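Putative creatinine amidohydrolase (Bacteroides fragilis, PDB 3LUB) probably hydrolyses carbon-nitrogen bonds in linear amides, as a zinc-dependent member of the creatininase superfamily that assembles from six chains. Local coordinates at residues N3-L8 / L19-I24; E32-H37 / E166-V171; L38-D43 / E83-I88; L57-S60 / V64-M67; T90-Q95 / K126-D131. All blocks are in the same frame, centred on the assembly; numbering follows the deposited sequence.

Contact 1: N3-L8 / L19-I24; sequences NKEVDL and LKYDVI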
# COMPACT_ATOMS: atom_id res chain seq x y z
N ASN F 3 30.57 13.36 21.17
CA ASN F 3 31.45 12.90 20.08
C ASN F 3 30.79 13.07 18.70
O ASN F 3 30.00 12.22 18.26
CB ASN F 3 31.90 11.46 20.33
CG ASN F 3 33.08 11.05 19.46
OD1 ASN F 3 33.31 11.60 18.38
ND2 ASN F 3 33.81 10.05 19.92
N LYS F 4 31.14 14.17 18.02
CA LYS F 4 30.55 14.51 16.73
C LYS F 4 31.06 13.59 15.62
O LYS F 4 30.48 13.54 14.52
CB LYS F 4 30.85 15.98 16.35
CG LYS F 4 30.17 17.06 17.19
CD LYS F 4 30.37 18.48 16.55
CE LYS F 4 29.74 19.65 17.37
NZ LYS F 4 29.62 20.96 16.59
N GLU F 5 32.14 12.87 15.89
CA GLU F 5 32.71 11.98 14.88
C GLU F 5 31.87 10.71 14.62
O GLU F 5 31.78 10.24 13.47
CB GLU F 5 34.15 11.59 15.23
CG GLU F 5 34.91 10.95 14.06
CD GLU F 5 36.42 10.90 14.28
OE1 GLU F 5 36.92 11.35 15.35
OE2 GLU F 5 37.12 10.41 13.37
N VAL F 6 31.26 10.19 15.69
CA VAL F 6 30.51 8.94 15.60
C VAL F 6 29.05 9.02 16.11
O VAL F 6 28.31 8.03 15.98
CB VAL F 6 31.24 7.81 16.38
CG1 VAL F 6 32.66 7.54 15.83
CG2 VAL F 6 31.27 8.12 17.85
N ASP F 7 28.63 10.17 16.67
CA ASP F 7 27.24 10.32 17.21
C ASP F 7 26.48 11.39 16.42
O ASP F 7 26.71 12.57 16.62
CB ASP F 7 27.29 10.66 18.68
CG ASP F 7 25.92 10.73 19.35
OD1 ASP F 7 24.87 10.43 18.73
OD2 ASP F 7 25.91 11.07 20.55
N LEU F 8 25.64 10.96 15.48
CA LEU F 8 24.96 11.89 14.58
C LEU F 8 24.02 12.85 15.32
O LEU F 8 23.80 13.97 14.86
CB LEU F 8 24.21 11.16 13.46
CG LEU F 8 23.88 12.06 12.26
CD1 LEU F 8 25.07 12.24 11.32
CD2 LEU F 8 22.66 11.59 11.47
N LEU F 19 35.54 12.67 6.21
CA LEU F 19 35.90 11.44 6.90
C LEU F 19 35.28 10.26 6.22
O LEU F 19 34.19 10.35 5.68
CB LEU F 19 35.42 11.49 8.34
CG LEU F 19 36.07 12.52 9.24
CD1 LEU F 19 35.44 12.32 10.57
CD2 LEU F 19 37.58 12.34 9.30
N LYS F 20 36.00 9.15 6.25
CA LYS F 20 35.51 7.89 5.69
C LYS F 20 34.79 7.09 6.74
O LYS F 20 35.36 6.79 7.80
CB LYS F 20 36.67 7.05 5.15
CG LYS F 20 36.18 6.05 4.10
CD LYS F 20 37.03 4.81 3.93
CE LYS F 20 36.19 3.69 3.33
NZ LYS F 20 35.26 4.17 2.24
N TYR F 21 33.55 6.71 6.45
CA TYR F 21 32.79 5.87 7.36
C TYR F 21 32.63 4.49 6.75
O TYR F 21 32.35 4.36 5.57
CB TYR F 21 31.43 6.50 7.72
CG TYR F 21 31.57 7.71 8.60
CD1 TYR F 21 31.80 8.97 8.07
CD2 TYR F 21 31.50 7.60 9.96
CE1 TYR F 21 31.96 10.06 8.88
CE2 TYR F 21 31.63 8.71 10.77
CZ TYR F 21 31.89 9.94 10.21
OH TYR F 21 32.08 11.06 11.00
N ASP F 22 32.85 3.48 7.57
CA ASP F 22 32.82 2.07 7.15
C ASP F 22 31.47 1.41 7.43
O ASP F 22 30.88 0.75 6.54
CB ASP F 22 33.90 1.30 7.90
CG ASP F 22 35.29 1.77 7.55
OD1 ASP F 22 35.64 1.61 6.37
OD2 ASP F 22 36.00 2.31 8.43
N VAL F 23 30.99 1.56 8.66
CA VAL F 23 29.72 0.94 9.09
C VAL F 23 28.77 1.97 9.63
O VAL F 23 29.22 2.91 10.25
CB VAL F 23 29.97 -0.17 10.13
CG1 VAL F 23 28.70 -0.96 10.41
CG2 VAL F 23 31.13 -1.06 9.66
N ILE F 24 27.46 1.81 9.37
CA ILE F 24 26.41 2.67 9.95
C ILE F 24 25.67 1.85 11.00
O ILE F 24 25.37 0.68 10.81
CB ILE F 24 25.37 3.19 8.88
CG1 ILE F 24 26.08 3.76 7.61
CG2 ILE F 24 24.34 4.16 9.49
CD1 ILE F 24 27.18 4.75 7.86
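A single phenol hydroxyl spans two loops whose backbones stay well apart: Y21 OH donates to the carbonyl oxygen of E5 over 2.6 Å, although the nearest CA atoms of the two segments, those of E5 and L19, are 8.6 Å from each other. The bond uses a lone pair of E5 O and lies in the carbonyl plane, with a C=O...donor angle of 138°. This oxygen also sits at the edge of the Y21 ring, where CE2 comes within 3.1 Å of E5 O. Beside the bond runs the E5 side chain. Its CG is anti to the backbone N (chi1 -166°) and the chain stays extended, which carries the carboxylate across the L19 side chain at about a right angle; L19 CD1 lies 3.8 Å from E5 OE2. The charge of that oxygen is met by R65 NE in a salt bridge. Within the same loop the E5 N-H is held by N3 OD1, 3.0 Å from E5 N. The Y21 ring meets F86 of a second subunit edge to face. The motif is thus an Asx turn whose last residue, E5, takes a hydrogen bond from Y21 in the segment that leads into strand 23-28 of the parallel sheet.

Contact 2: E32-H37 / E166-V171; sequences EPHNLH and ESETSV. With ZN (zinc ion), chain B; ZN (zinc ion), chain C.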
# COMPACT_ATOMS: atom_id res chain seq x y z
N GLU F 32 7.57 3.89 25.17
CA GLU F 32 7.00 2.78 25.93
C GLU F 32 7.23 2.97 27.42
O GLU F 32 8.35 3.16 27.84
CB GLU F 32 7.68 1.47 25.50
CG GLU F 32 7.06 0.20 26.09
CD GLU F 32 7.87 -1.04 25.82
OE1 GLU F 32 9.11 -0.91 25.65
OE2 GLU F 32 7.29 -2.16 25.80
N PRO F 33 6.16 2.89 28.21
CA PRO F 33 6.33 2.92 29.66
C PRO F 33 7.21 1.74 30.15
O PRO F 33 7.09 0.63 29.63
CB PRO F 33 4.91 2.77 30.19
CG PRO F 33 3.99 3.03 29.05
CD PRO F 33 4.75 2.75 27.81
N HIS F 34 8.08 2.03 31.11
CA HIS F 34 9.03 1.10 31.69
C HIS F 34 8.89 1.07 33.20
O HIS F 34 9.62 1.78 33.89
CB HIS F 34 10.44 1.54 31.31
CG HIS F 34 10.85 1.02 29.98
ND1 HIS F 34 10.31 1.49 28.79
CD2 HIS F 34 11.70 0.02 29.64
CE1 HIS F 34 10.86 0.84 27.78
NE2 HIS F 34 11.70 -0.06 28.27
N ASN F 35 7.96 0.28 33.71
CA ASN F 35 7.60 0.36 35.12
C ASN F 35 7.23 1.83 35.40
O ASN F 35 6.87 2.55 34.49
CB ASN F 35 8.78 -0.14 35.96
CG ASN F 35 8.40 -0.53 37.38
OD1 ASN F 35 7.79 0.25 38.10
ND2 ASN F 35 8.81 -1.73 37.79
N LEU F 36 7.39 2.30 36.64
CA LEU F 36 7.09 3.68 36.97
C LEU F 36 8.31 4.55 36.94
O LEU F 36 8.18 5.76 36.96
CB LEU F 36 6.42 3.76 38.36
CG LEU F 36 5.14 2.93 38.60
CD1 LEU F 36 4.84 2.90 40.10
CD2 LEU F 36 3.96 3.47 37.81
N HIS F 37 9.49 3.96 36.85
CA HIS F 37 10.72 4.68 37.21
C HIS F 37 11.68 4.94 36.05
O HIS F 37 12.55 5.82 36.15
CB HIS F 37 11.47 3.94 38.31
CG HIS F 37 12.00 2.61 37.88
ND1 HIS F 37 11.19 1.63 37.34
CD2 HIS F 37 13.25 2.10 37.90
CE1 HIS F 37 11.94 0.58 37.03
NE2 HIS F 37 13.19 0.84 37.36
N GLU F 166 15.83 -5.46 36.39
CA GLU F 166 17.08 -5.15 37.05
C GLU F 166 18.13 -4.74 36.07
O GLU F 166 18.84 -3.79 36.31
CB GLU F 166 17.58 -6.33 37.91
CG GLU F 166 18.71 -5.94 38.90
CD GLU F 166 19.19 -7.11 39.74
OE1 GLU F 166 18.34 -7.85 40.26
OE2 GLU F 166 20.41 -7.29 39.86
N SER F 167 18.22 -5.45 34.96
CA SER F 167 19.23 -5.19 33.95
C SER F 167 19.05 -3.85 33.23
O SER F 167 20.03 -3.09 33.06
CB SER F 167 19.22 -6.33 32.92
OG SER F 167 17.90 -6.58 32.44
N GLU F 168 17.84 -3.58 32.75
CA GLU F 168 17.58 -2.30 32.08
C GLU F 168 17.76 -1.15 33.06
O GLU F 168 18.26 -0.08 32.69
CB GLU F 168 16.17 -2.25 31.46
CG GLU F 168 16.13 -2.59 29.98
CD GLU F 168 14.80 -2.28 29.30
OE1 GLU F 168 13.74 -2.39 29.97
OE2 GLU F 168 14.82 -1.99 28.07
N THR F 169 17.28 -1.33 34.30
CA THR F 169 17.43 -0.27 35.30
C THR F 169 18.90 -0.01 35.61
O THR F 169 19.30 1.13 35.69
CB THR F 169 16.68 -0.56 36.60
OG1 THR F 169 15.30 -0.83 36.30
CG2 THR F 169 16.75 0.62 37.51
N SER F 170 19.69 -1.07 35.76
CA SER F 170 21.11 -0.93 36.09
C SER F 170 21.84 -0.19 35.00
O SER F 170 22.64 0.67 35.29
CB SER F 170 21.80 -2.30 36.32
OG SER F 170 21.31 -2.95 37.48
N VAL F 171 21.58 -0.56 33.75
CA VAL F 171 22.29 0.03 32.63
C VAL F 171 21.89 1.51 32.48
O VAL F 171 22.72 2.34 32.19
CB VAL F 171 22.09 -0.76 31.33
CG1 VAL F 171 22.86 -0.09 30.15
CG2 VAL F 171 22.51 -2.26 31.52
ZN ZN B . 13.08 -1.52 27.45
ZN ZN C . 10.70 -2.40 25.11
O HOH W 1 12.06 -3.28 26.97
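H34 holds its CG beside the backbone N (chi1 -85°), and E168, extended beyond CG, reaches across from helix 166-175, so that imidazole and carboxylate converge on one zinc ion. Together they supply two of the three protein ligands of one ion in a two-zinc centre, the metal site of the creatininase superfamily. H34 NE2 binds the first zinc at 2.2 Å and E168 OE2 binds it at 1.9 Å, the two side chains crossing at about a right angle with ring and carboxylate planes 46° apart. E168 OE1 lies at the edge of the imidazole, 3.2 Å from H34 CD2, and accepts from the backbone N of A164. The other ring nitrogen is equally committed: H34 ND1 donates to E32 O over 2.7 Å, almost in the ring plane but above the plane of the carbonyl. E32 therefore serves twice, since its OE1 ligates the second zinc. One water lies between the two metals and binds both, while D43 bridges them and H120 completes the protein ligands of the second ion. Farther along the loop, H37 packs against the same helix, where T169 OG1 also has G165 O as a partner. The bond from H37 NE2 to T169 OG1 is 2.9 Å long, with an N-H...acceptor angle of 158° and the hydroxyl oxygen near the imidazole plane.

Contact 3: L38-D43 / E83-I88; sequences LPYLTD and ELPFCI. With ZN (zinc ion), chain B; ZN (zinc ion), chain C.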
# COMPACT_ATOMS: atom_id res chain seq x y z
N LEU F 38 11.54 4.21 34.93
CA LEU F 38 12.46 4.42 33.82
C LEU F 38 11.82 5.29 32.74
O LEU F 38 10.59 5.33 32.62
CB LEU F 38 12.89 3.09 33.24
CG LEU F 38 13.92 2.29 34.03
CD1 LEU F 38 13.88 0.82 33.51
CD2 LEU F 38 15.29 2.95 33.93
N PRO F 39 12.66 5.95 31.95
CA PRO F 39 12.17 6.78 30.86
C PRO F 39 11.39 6.03 29.77
O PRO F 39 11.74 4.88 29.41
CB PRO F 39 13.43 7.40 30.26
CG PRO F 39 14.56 6.95 31.08
CD PRO F 39 14.14 5.96 32.05
N TYR F 40 10.37 6.73 29.25
CA TYR F 40 9.63 6.31 28.04
C TYR F 40 10.53 5.97 26.87
O TYR F 40 10.20 5.11 26.07
CB TYR F 40 8.64 7.39 27.58
CG TYR F 40 7.30 7.33 28.27
CD1 TYR F 40 7.12 7.90 29.51
CD2 TYR F 40 6.20 6.72 27.67
CE1 TYR F 40 5.87 7.85 30.14
CE2 TYR F 40 4.97 6.67 28.29
CZ TYR F 40 4.81 7.22 29.52
OH TYR F 40 3.56 7.20 30.15
N LEU F 41 11.68 6.63 26.79
CA LEU F 41 12.64 6.38 25.69
C LEU F 41 13.81 5.48 26.03
O LEU F 41 14.77 5.46 25.30
CB LEU F 41 13.15 7.71 25.13
CG LEU F 41 12.14 8.58 24.36
CD1 LEU F 41 12.83 9.81 23.81
CD2 LEU F 41 11.57 7.80 23.19
N THR F 42 13.72 4.72 27.12
CA THR F 42 14.75 3.72 27.52
C THR F 42 15.25 2.87 26.36
O THR F 42 16.44 2.66 26.21
CB THR F 42 14.22 2.80 28.66
OG1 THR F 42 13.88 3.59 29.82
CG2 THR F 42 15.22 1.67 29.04
N ASP F 43 14.35 2.38 25.51
CA ASP F 43 14.74 1.49 24.40
C ASP F 43 15.45 2.17 23.26
O ASP F 43 16.02 1.50 22.42
CB ASP F 43 13.53 0.72 23.86
CG ASP F 43 12.94 -0.23 24.86
OD1 ASP F 43 13.55 -0.46 25.94
OD2 ASP F 43 11.86 -0.77 24.55
N GLU F 83 -3.00 1.37 25.18
CA GLU F 83 -3.85 2.16 26.05
C GLU F 83 -3.08 2.89 27.17
O GLU F 83 -3.62 3.78 27.81
CB GLU F 83 -4.94 1.27 26.66
CG GLU F 83 -4.46 0.31 27.75
CD GLU F 83 -5.42 -0.85 28.01
OE1 GLU F 83 -5.39 -1.85 27.24
OE2 GLU F 83 -6.21 -0.78 28.98
N LEU F 84 -1.82 2.53 27.40
CA LEU F 84 -1.04 3.27 28.40
C LEU F 84 -0.62 4.61 27.79
O LEU F 84 -0.17 4.66 26.65
CB LEU F 84 0.19 2.46 28.86
CG LEU F 84 -0.01 1.14 29.62
CD1 LEU F 84 1.33 0.37 29.73
CD2 LEU F 84 -0.69 1.30 31.01
N PRO F 85 -0.74 5.70 28.56
CA PRO F 85 -0.54 7.02 28.00
C PRO F 85 0.85 7.21 27.39
O PRO F 85 1.86 6.89 28.02
CB PRO F 85 -0.77 7.96 29.19
CG PRO F 85 -0.57 7.11 30.41
CD PRO F 85 -1.01 5.75 30.01
N PHE F 86 0.84 7.72 26.16
CA PHE F 86 2.01 8.09 25.38
C PHE F 86 2.81 6.92 24.81
O PHE F 86 3.85 7.13 24.23
CB PHE F 86 2.91 9.03 26.17
CG PHE F 86 2.17 10.11 26.88
CD1 PHE F 86 1.35 10.97 26.17
CD2 PHE F 86 2.25 10.25 28.26
CE1 PHE F 86 0.64 11.95 26.82
CE2 PHE F 86 1.55 11.22 28.90
CZ PHE F 86 0.76 12.08 28.18
N CYS F 87 2.30 5.71 24.95
CA CYS F 87 2.91 4.55 24.31
C CYS F 87 2.44 4.56 22.85
O CYS F 87 1.24 4.75 22.60
CB CYS F 87 2.48 3.29 25.03
SG CYS F 87 3.07 1.82 24.29
N ILE F 88 3.37 4.41 21.90
CA ILE F 88 3.04 4.50 20.49
C ILE F 88 3.30 3.16 19.78
O ILE F 88 4.47 2.80 19.55
CB ILE F 88 3.84 5.62 19.73
CG1 ILE F 88 3.62 7.01 20.37
CG2 ILE F 88 3.44 5.65 18.28
CD1 ILE F 88 2.08 7.43 20.63
ZN ZN B . 13.08 -1.52 27.45
ZN ZN C . 10.70 -2.40 25.11
O HOH W 1 12.06 -3.28 26.97
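The Y40 ring presents its edge to the loop 83-88: P85 O and C87 N both lie near the ring plane, while F86 CB approaches obliquely. The F86 ring in turn has P85 CB over one face, 3.9 Å above its plane, and the hydroxyl of Y40 at its edge. What fixes the tyrosine is the bond from Y40 OH to P85 O, 2.7 Å long, with the donor tilted 26° from the carbonyl plane. Apolar packing backs it up, Y40 CE2 standing 3.8 Å from F86 CB. The accepting carbonyl belongs to the type II turn from L84 to C87, closed by the bond from C87 N to L84 O; F86 occupies its third position with a positive phi of 74°. On the other segment a type I turn from P39 to T42 leads into helix 42-62, and P39 O is gripped twice, by T42 N and by T42 OG1, the latter on a lone pair. After this turn comes D43, whose two carboxylate oxygens part to different metals: OD1 binds one zinc at 1.9 Å and OD2 the other at 2.1 Å. F111 of a second subunit meets the F86 ring with planes about 15° apart, so the loop also belongs to a subunit interface. Y40 ties the 83-88 loop to the segment that ends in D43, the bridging aspartate of a two-zinc site as in the creatininase superfamily.

Contact 4: L57-S60 / V64-M67; sequences LALS and VRCM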
# COMPACT_ATOMS: atom_id res chain seq x y z
N LEU F 57 35.32 2.68 20.70
CA LEU F 57 36.31 1.60 20.87
C LEU F 57 36.86 1.10 19.55
O LEU F 57 38.08 0.94 19.44
CB LEU F 57 35.73 0.44 21.65
CG LEU F 57 36.70 -0.65 22.07
CD1 LEU F 57 37.75 -0.07 22.99
CD2 LEU F 57 35.89 -1.77 22.71
N ALA F 58 36.00 0.85 18.55
CA ALA F 58 36.48 0.37 17.26
C ALA F 58 37.40 1.39 16.60
O ALA F 58 38.36 1.02 15.94
CB ALA F 58 35.32 0.04 16.31
N LEU F 59 37.07 2.68 16.74
CA LEU F 59 37.89 3.74 16.16
C LEU F 59 39.26 3.82 16.84
O LEU F 59 40.26 3.88 16.15
CB LEU F 59 37.20 5.10 16.24
CG LEU F 59 37.87 6.31 15.58
CD1 LEU F 59 38.12 6.11 14.06
CD2 LEU F 59 37.04 7.55 15.87
N SER F 60 39.30 3.83 18.17
CA SER F 60 40.57 4.01 18.85
C SER F 60 41.48 2.78 18.70
O SER F 60 42.70 2.92 18.58
CB SER F 60 40.37 4.33 20.33
OG SER F 60 39.94 3.17 21.07
N VAL F 64 38.68 1.87 12.55
CA VAL F 64 37.44 1.62 11.85
C VAL F 64 36.43 2.65 12.37
O VAL F 64 36.22 2.73 13.57
CB VAL F 64 36.94 0.19 12.05
CG1 VAL F 64 35.50 0.06 11.57
CG2 VAL F 64 37.87 -0.77 11.29
N ARG F 65 35.84 3.42 11.46
CA ARG F 65 34.97 4.55 11.80
C ARG F 65 33.52 4.29 11.43
O ARG F 65 33.21 4.12 10.24
CB ARG F 65 35.43 5.82 11.07
CG ARG F 65 34.75 7.06 11.64
CD ARG F 65 35.11 8.33 10.89
NE ARG F 65 36.44 8.80 11.24
CZ ARG F 65 37.53 8.66 10.50
NH1 ARG F 65 37.51 8.04 9.33
NH2 ARG F 65 38.68 9.15 10.94
N CYS F 66 32.66 4.30 12.45
CA CYS F 66 31.24 4.03 12.29
C CYS F 66 30.43 5.27 12.66
O CYS F 66 30.84 6.09 13.50
CB CYS F 66 30.85 2.85 13.16
SG CYS F 66 31.91 1.37 12.88
N MSE F 67 29.28 5.42 12.03
CA MSE F 67 28.36 6.48 12.41
C MSE F 67 27.18 5.89 13.13
O MSE F 67 26.50 5.02 12.58
CB MSE F 67 27.84 7.21 11.18
CG MSE F 67 26.96 8.44 11.48
SE MSE F 67 27.67 9.66 12.84
CE MSE F 67 28.46 11.08 11.73
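Where helix 42-62 runs toward its end and the chain returns as a strand, the backbones of L59 and V64 come close, their CA atoms 4.8 Å apart. No classical hydrogen bond joins the two segments; instead L59 CA makes a CA-H...O contact with V64 O at 3.2 Å, bent to 124° at the hydrogen. The same carbonyl oxygen is approached by A58 CB, at 3.9 Å, and by L59 CB, at 3.7 Å; L59 N is also near it but badly angled for a bond. L59 then extends past it. With CG anti to the backbone N (chi1 -176°), its side chain lies alongside that of R65, both pointing the same way, and CD1 reaches R65 CB at 4.0 Å. The methyl is also placed over one face of the guanidinium group, whose NH1 bonds to K20 O while NE keeps its tie to E5. V64 meanwhile packs on A248 and Q249 of helix 226-249, and C66 on F244. The contact thus closes the beta-alpha-beta unit of strand 23-28, helix 42-62 and strand 66-68, with R65 bonded through its backbone to D22 just before strand 23-28 and M67 to V23 at its start.

Contact 5: T90-Q95 / K126-D131; sequences TRYATQ and KGMIRD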
# COMPACT_ATOMS: atom_id res chain seq x y z
N THR F 90 3.70 0.97 16.63
CA THR F 90 3.99 1.13 15.23
C THR F 90 3.71 -0.17 14.49
O THR F 90 4.21 -1.22 14.89
CB THR F 90 5.47 1.51 15.06
OG1 THR F 90 5.82 2.45 16.08
CG2 THR F 90 5.70 2.10 13.72
N ARG F 91 2.94 -0.10 13.41
CA ARG F 91 2.72 -1.26 12.54
C ARG F 91 4.01 -1.67 11.84
O ARG F 91 4.85 -0.83 11.52
CB ARG F 91 1.65 -1.02 11.48
CG ARG F 91 0.22 -0.90 11.98
CD ARG F 91 -0.69 -0.29 10.92
NE ARG F 91 -0.31 1.09 10.62
CZ ARG F 91 -0.91 1.89 9.75
NH1 ARG F 91 -1.93 1.46 9.05
NH2 ARG F 91 -0.48 3.13 9.56
N TYR F 92 4.15 -2.97 11.59
CA TYR F 92 5.31 -3.51 10.89
C TYR F 92 5.54 -2.79 9.55
O TYR F 92 6.66 -2.56 9.17
CB TYR F 92 5.13 -5.02 10.65
CG TYR F 92 6.37 -5.77 10.16
CD1 TYR F 92 6.80 -5.71 8.81
CD2 TYR F 92 7.12 -6.54 11.03
CE1 TYR F 92 7.96 -6.39 8.37
CE2 TYR F 92 8.26 -7.24 10.59
CZ TYR F 92 8.66 -7.15 9.26
OH TYR F 92 9.78 -7.83 8.89
N ALA F 93 4.46 -2.49 8.81
CA ALA F 93 4.57 -1.84 7.50
C ALA F 93 5.14 -0.44 7.63
O ALA F 93 5.87 0.05 6.75
CB ALA F 93 3.19 -1.80 6.78
N THR F 94 4.83 0.22 8.72
CA THR F 94 5.30 1.57 8.98
C THR F 94 6.79 1.50 9.24
O THR F 94 7.53 2.32 8.72
CB THR F 94 4.59 2.19 10.21
OG1 THR F 94 3.18 2.24 9.98
CG2 THR F 94 5.13 3.61 10.51
N GLN F 95 7.21 0.53 10.06
CA GLN F 95 8.63 0.30 10.35
C GLN F 95 9.38 -0.01 9.07
O GLN F 95 10.45 0.48 8.83
CB GLN F 95 8.84 -0.82 11.36
CG GLN F 95 8.33 -0.51 12.76
CD GLN F 95 8.60 -1.62 13.76
OE1 GLN F 95 8.32 -2.79 13.50
NE2 GLN F 95 9.11 -1.25 14.90
N LYS F 126 13.88 -9.39 10.66
CA LYS F 126 14.35 -10.41 9.73
C LYS F 126 13.63 -10.36 8.39
O LYS F 126 14.26 -10.48 7.35
CB LYS F 126 14.25 -11.82 10.33
CG LYS F 126 15.19 -12.09 11.50
CD LYS F 126 15.04 -13.49 12.02
CE LYS F 126 16.05 -13.82 13.10
NZ LYS F 126 16.01 -15.29 13.30
N GLY F 127 12.31 -10.22 8.41
CA GLY F 127 11.53 -10.08 7.16
C GLY F 127 11.92 -8.85 6.33
O GLY F 127 12.07 -8.95 5.11
N MSE F 128 12.09 -7.70 6.97
CA MSE F 128 12.46 -6.47 6.27
C MSE F 128 13.83 -6.62 5.60
O MSE F 128 14.04 -6.15 4.50
CB MSE F 128 12.57 -5.31 7.24
CG MSE F 128 11.32 -4.95 7.94
SE MSE F 128 11.52 -3.49 9.21
CE MSE F 128 10.24 -4.21 10.39
N ILE F 129 14.74 -7.26 6.32
CA ILE F 129 16.10 -7.49 5.86
C ILE F 129 16.09 -8.43 4.66
O ILE F 129 16.69 -8.13 3.63
CB ILE F 129 17.01 -7.99 7.02
CG1 ILE F 129 17.27 -6.84 8.02
CG2 ILE F 129 18.35 -8.50 6.53
CD1 ILE F 129 18.04 -7.27 9.29
N ARG F 130 15.37 -9.55 4.77
CA ARG F 130 15.19 -10.45 3.63
C ARG F 130 14.67 -9.69 2.41
O ARG F 130 15.24 -9.77 1.32
CB ARG F 130 14.22 -11.60 3.96
CG ARG F 130 14.82 -12.65 4.86
CD ARG F 130 13.96 -13.94 4.92
NE ARG F 130 14.74 -15.02 5.52
CZ ARG F 130 14.75 -15.29 6.83
NH1 ARG F 130 13.99 -14.62 7.68
NH2 ARG F 130 15.53 -16.27 7.28
N ASP F 131 13.60 -8.92 2.58
CA ASP F 131 13.04 -8.18 1.43
C ASP F 131 13.99 -7.11 0.85
O ASP F 131 14.06 -6.91 -0.37
CB ASP F 131 11.69 -7.53 1.82
CG ASP F 131 10.59 -8.57 2.03
OD1 ASP F 131 10.78 -9.76 1.68
OD2 ASP F 131 9.52 -8.17 2.56
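The hydroxyl oxygen of Y92 is met by three atoms of the first turn of helix 126-135: M128 N donates to it weakly, at 3.0 Å and an N-H...acceptor angle of 120°, G127 CA approaches to 3.3 Å, and M128 CG lies 3.4 Å from the same Y92 OH. Around this polar point is built a Met-aromatic contact between two helix starts, with R91 at the N-cap of helix 92-108. Residue 128 is modelled as selenomethionine. Its side chain and that of Y92 come from opposite directions, the tyrosine having CG anti to the backbone N (chi1 -169°), an arrangement that extends the ring to the other helix. There the ring lies under the terminal methyl in a CH-pi contact, with M128 CE 3.6 Å from the ring centroid and 15° off the normal, whereas the selenium is oblique and more distant. The absence of a side chain at G127 lets the phenol oxygen come against the backbone. Q95, one turn along from Y92, touches the same methyl through CB, while its amide nitrogen bonds to F74 O and N123 OD1. At a third subunit the Y92 ring stacks on its counterpart Y92, and D131 accepts from Y92 N of that subunit. Within this chain the methyl is held from two directions, M128 CE lying 3.5 Å from Y92 CZ and 3.8 Å from Q95 CB.

Overall arrangement
The five contacts illustrate how chemistry follows position in a fold. Contacts 2 and 3 are buried and share both zinc ions and the water between them; the first supplies ligands from a loop and a helix, the second a bridging carboxylate from the start of helix 42-62. Contacts 1 and 4, only partly buried, lie across the chain's centre from contact 2. They touch through the E5-R65 salt bridge and reach neighbouring strands of one sheet; contact 4 has no hydrogen bond across it, only close backbone approach and aliphatic packing. Contact 5 is buried yet metal-free, joining two helices by a methyl-aromatic pairing. Helix 42-62 begins in contact 3 and nears its end in contact 4.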